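Putative lipoprotein YcdA (Bacillus subtilis subsp. subtilis str. 168, PDB 4R4G) is of unknown function but is probably a lipid-anchored cell-membrane protein that joins an Ig-like N-terminal domain to a mixed helix-and-sheet C-terminal domain. Local coordinates at residues A149-D162 and F166-V178. Residues are numbered along the deposited sequence; the frame is centred on the assembly and turned at random.
Sequences ALSAYVDVLLFGKD and FEKITGANKNEIV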
# COMPACT_ATOMS: atom_id res chain seq x y z
N ALA A 149 -1.58 -2.02 7.46
CA ALA A 149 -2.61 -3.05 7.45
C ALA A 149 -2.14 -4.34 6.73
O ALA A 149 -2.29 -5.41 7.32
CB ALA A 149 -3.88 -2.52 6.82
N LEU A 150 -1.51 -4.25 5.54
CA LEU A 150 -1.02 -5.46 4.85
C LEU A 150 0.02 -6.21 5.70
O LEU A 150 -0.02 -7.45 5.78
CB LEU A 150 -0.44 -5.18 3.45
CG LEU A 150 0.16 -6.42 2.79
CD1 LEU A 150 -0.92 -7.43 2.41
CD2 LEU A 150 1.03 -6.09 1.63
N SER A 151 0.91 -5.47 6.37
CA SER A 151 1.94 -6.03 7.24
C SER A 151 1.29 -6.74 8.45
O SER A 151 1.80 -7.80 8.84
CB SER A 151 2.90 -4.93 7.71
OG SER A 151 4.07 -5.46 8.30
N ALA A 152 0.16 -6.20 9.00
CA ALA A 152 -0.59 -6.79 10.12
C ALA A 152 -1.19 -8.15 9.71
O ALA A 152 -1.16 -9.09 10.50
CB ALA A 152 -1.70 -5.86 10.58
N TYR A 153 -1.69 -8.25 8.46
CA TYR A 153 -2.23 -9.46 7.87
C TYR A 153 -1.14 -10.51 7.81
O TYR A 153 -1.37 -11.64 8.21
CB TYR A 153 -2.79 -9.20 6.47
CG TYR A 153 -4.27 -8.89 6.42
CD1 TYR A 153 -5.21 -9.91 6.33
CD2 TYR A 153 -4.73 -7.58 6.43
CE1 TYR A 153 -6.57 -9.64 6.26
CE2 TYR A 153 -6.10 -7.29 6.36
CZ TYR A 153 -7.01 -8.32 6.28
OH TYR A 153 -8.35 -8.05 6.23
N VAL A 154 0.07 -10.12 7.36
CA VAL A 154 1.24 -11.00 7.25
C VAL A 154 1.64 -11.49 8.66
O VAL A 154 1.85 -12.69 8.85
CB VAL A 154 2.41 -10.31 6.48
CG1 VAL A 154 3.72 -11.10 6.60
CG2 VAL A 154 2.06 -10.12 5.02
N ASP A 155 1.65 -10.58 9.63
CA ASP A 155 1.99 -10.90 11.02
C ASP A 155 1.11 -12.01 11.59
O ASP A 155 1.63 -13.05 12.03
CB ASP A 155 1.88 -9.63 11.89
CG ASP A 155 3.12 -8.77 11.97
OD1 ASP A 155 4.05 -8.96 11.15
OD2 ASP A 155 3.17 -7.91 12.87
N VAL A 156 -0.23 -11.83 11.53
CA VAL A 156 -1.18 -12.78 12.10
C VAL A 156 -1.29 -14.06 11.27
O VAL A 156 -1.35 -15.14 11.87
CB VAL A 156 -2.58 -12.17 12.38
CG1 VAL A 156 -2.48 -10.96 13.29
CG2 VAL A 156 -3.33 -11.82 11.10
N LEU A 157 -1.34 -13.97 9.93
CA LEU A 157 -1.52 -15.14 9.07
C LEU A 157 -0.28 -15.91 8.78
O LEU A 157 -0.34 -17.13 8.79
CB LEU A 157 -2.09 -14.76 7.70
CG LEU A 157 -3.47 -14.15 7.62
CD1 LEU A 157 -3.77 -13.83 6.19
CD2 LEU A 157 -4.52 -15.06 8.20
N LEU A 158 0.80 -15.24 8.37
CA LEU A 158 2.00 -15.94 7.92
C LEU A 158 3.03 -16.13 9.01
O LEU A 158 3.68 -17.17 9.04
CB LEU A 158 2.62 -15.18 6.73
CG LEU A 158 1.78 -15.25 5.45
CD1 LEU A 158 2.07 -14.13 4.58
CD2 LEU A 158 2.00 -16.55 4.71
N PHE A 159 3.19 -15.15 9.90
CA PHE A 159 4.20 -15.23 10.94
C PHE A 159 3.68 -15.81 12.24
O PHE A 159 4.49 -16.11 13.12
CB PHE A 159 4.80 -13.83 11.21
CG PHE A 159 5.56 -13.21 10.06
CD1 PHE A 159 5.97 -13.97 8.97
CD2 PHE A 159 5.88 -11.86 10.07
CE1 PHE A 159 6.68 -13.40 7.92
CE2 PHE A 159 6.58 -11.28 9.01
CZ PHE A 159 6.98 -12.05 7.95
N GLY A 160 2.37 -15.94 12.37
CA GLY A 160 1.74 -16.42 13.60
C GLY A 160 1.93 -15.45 14.76
O GLY A 160 1.63 -15.79 15.90
N LYS A 161 2.42 -14.24 14.47
CA LYS A 161 2.69 -13.19 15.43
C LYS A 161 1.39 -12.61 15.98
O LYS A 161 0.36 -12.64 15.30
CB LYS A 161 3.54 -12.09 14.75
CG LYS A 161 4.47 -11.30 15.68
CD LYS A 161 5.39 -10.36 14.89
CE LYS A 161 6.01 -9.27 15.74
NZ LYS A 161 6.52 -8.13 14.93
N ASP A 162 1.45 -12.10 17.22
CA ASP A 162 0.36 -11.39 17.86
C ASP A 162 0.35 -9.95 17.33
O ASP A 162 1.38 -9.47 16.83
CB ASP A 162 0.52 -11.43 19.39
CG ASP A 162 -0.26 -12.54 20.07
OD1 ASP A 162 -1.40 -12.82 19.63
OD2 ASP A 162 0.26 -13.10 21.09
N PHE A 166 -4.30 -5.39 14.91
CA PHE A 166 -4.97 -6.07 13.79
C PHE A 166 -6.45 -5.71 13.62
O PHE A 166 -6.84 -5.24 12.55
CB PHE A 166 -4.82 -7.60 13.84
CG PHE A 166 -5.37 -8.27 12.60
CD1 PHE A 166 -4.69 -8.20 11.39
CD2 PHE A 166 -6.60 -8.91 12.63
CE1 PHE A 166 -5.22 -8.79 10.24
CE2 PHE A 166 -7.13 -9.48 11.47
CZ PHE A 166 -6.43 -9.44 10.30
N GLU A 167 -7.27 -5.96 14.64
CA GLU A 167 -8.70 -5.68 14.56
C GLU A 167 -8.93 -4.18 14.29
O GLU A 167 -9.63 -3.84 13.34
CB GLU A 167 -9.42 -6.14 15.82
CG GLU A 167 -9.07 -7.58 16.21
CD GLU A 167 -10.21 -8.57 16.30
OE1 GLU A 167 -11.39 -8.14 16.32
OE2 GLU A 167 -9.93 -9.78 16.37
N LYS A 168 -8.26 -3.29 15.07
CA LYS A 168 -8.37 -1.83 14.95
C LYS A 168 -8.03 -1.33 13.55
O LYS A 168 -8.77 -0.52 12.98
CB LYS A 168 -7.45 -1.10 15.97
CG LYS A 168 -7.62 -1.50 17.45
CD LYS A 168 -6.36 -1.21 18.29
CE LYS A 168 -6.40 -1.84 19.67
NZ LYS A 168 -5.07 -1.81 20.33
N ILE A 169 -6.91 -1.81 13.01
CA ILE A 169 -6.35 -1.42 11.72
C ILE A 169 -7.13 -1.99 10.52
O ILE A 169 -7.34 -1.26 9.56
CB ILE A 169 -4.84 -1.85 11.74
CG1 ILE A 169 -3.98 -0.77 12.41
CG2 ILE A 169 -4.27 -2.26 10.38
CD1 ILE A 169 -2.44 -1.15 12.57
N THR A 170 -7.55 -3.27 10.56
CA THR A 170 -8.18 -3.94 9.42
C THR A 170 -9.71 -4.04 9.43
O THR A 170 -10.32 -4.07 8.37
CB THR A 170 -7.65 -5.38 9.31
OG1 THR A 170 -8.07 -6.08 10.47
CG2 THR A 170 -6.14 -5.46 9.21
N GLY A 171 -10.31 -4.20 10.61
CA GLY A 171 -11.75 -4.39 10.72
C GLY A 171 -12.18 -5.85 10.73
O GLY A 171 -13.31 -6.15 11.09
N ALA A 172 -11.27 -6.78 10.32
CA ALA A 172 -11.49 -8.23 10.29
C ALA A 172 -11.21 -8.81 11.66
O ALA A 172 -10.55 -8.15 12.45
CB ALA A 172 -10.56 -8.87 9.26
N ASN A 173 -11.69 -10.03 11.97
CA ASN A 173 -11.36 -10.62 13.27
C ASN A 173 -10.31 -11.69 13.03
O ASN A 173 -10.50 -12.56 12.18
CB ASN A 173 -12.58 -11.09 14.05
CG ASN A 173 -13.03 -12.49 13.83
OD1 ASN A 173 -12.60 -13.43 14.52
ND2 ASN A 173 -13.99 -12.64 12.92
N LYS A 174 -9.15 -11.55 13.72
CA LYS A 174 -8.00 -12.43 13.52
C LYS A 174 -8.36 -13.89 13.66
O LYS A 174 -8.07 -14.65 12.75
CB LYS A 174 -6.77 -12.06 14.39
CG LYS A 174 -6.92 -12.01 15.91
CD LYS A 174 -5.68 -11.35 16.58
CE LYS A 174 -4.55 -12.31 16.93
NZ LYS A 174 -3.41 -11.61 17.60
N ASN A 175 -9.06 -14.27 14.73
CA ASN A 175 -9.39 -15.67 15.02
C ASN A 175 -10.05 -16.36 13.82
O ASN A 175 -9.57 -17.41 13.41
CB ASN A 175 -10.24 -15.79 16.27
CG ASN A 175 -9.67 -15.01 17.42
OD1 ASN A 175 -8.74 -15.47 18.09
ND2 ASN A 175 -10.13 -13.76 17.59
N GLU A 176 -11.05 -15.74 13.20
CA GLU A 176 -11.75 -16.30 12.05
C GLU A 176 -10.88 -16.38 10.79
O GLU A 176 -10.86 -17.43 10.16
CB GLU A 176 -13.02 -15.48 11.75
CG GLU A 176 -14.11 -16.25 11.03
CD GLU A 176 -15.45 -15.55 11.02
OE1 GLU A 176 -15.61 -14.57 10.24
OE2 GLU A 176 -16.34 -15.96 11.80
N ILE A 177 -10.18 -15.28 10.43
CA ILE A 177 -9.36 -15.22 9.21
C ILE A 177 -8.16 -16.18 9.30
O ILE A 177 -7.84 -16.80 8.30
CB ILE A 177 -8.95 -13.76 8.84
CG1 ILE A 177 -8.39 -13.69 7.41
CG2 ILE A 177 -8.01 -13.10 9.85
CD1 ILE A 177 -8.71 -12.42 6.73
N VAL A 178 -7.57 -16.34 10.50
CA VAL A 178 -6.43 -17.22 10.77
C VAL A 178 -6.87 -18.70 10.69
O VAL A 178 -6.20 -19.50 10.04
CB VAL A 178 -5.78 -16.89 12.13
CG1 VAL A 178 -4.81 -17.98 12.57
CG2 VAL A 178 -5.09 -15.54 12.10
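F166 turns the edge of its ring onto the face of Y153, a T-shaped pair with centroids 5.1 Å apart and planes at 77°. A chi1 of -173°, which sets CG opposite the backbone N, carries F166 CE1 over the centre of the Y153 ring. V156 CG2 sits over one face of the F166 ring, 4.0 Å from the centroid in a CH-pi contact, while T170 OG1 lies over the opposite face. Around Y153, I177 CD1 meets Y153 CE1 at the ring edge (3.5 Å), and T170 CG2 comes to Y153 CE2 obliquely. Replacing Y153 by alanine removes the ring, which would probably leave the F166 edge without its aromatic face and open a gap between T170 and I177. These contacts pack two successive helices of the C-terminal, NTF2-clan domain against helix 149-157: helix 166-170 runs back at 144° to it, G171 follows with positive phi, and N173 N-caps helix 174-192. Aliphatic packing extends the contact at both ends, I169 CG2 against A149 CB (3.6 Å) and V178 CG2 against L157 CD2 (4.0 Å). The polar link is a salt bridge at the exposed margin, where K174 NZ donates to the anti lone pair of D162 OD1 (3.1 Å).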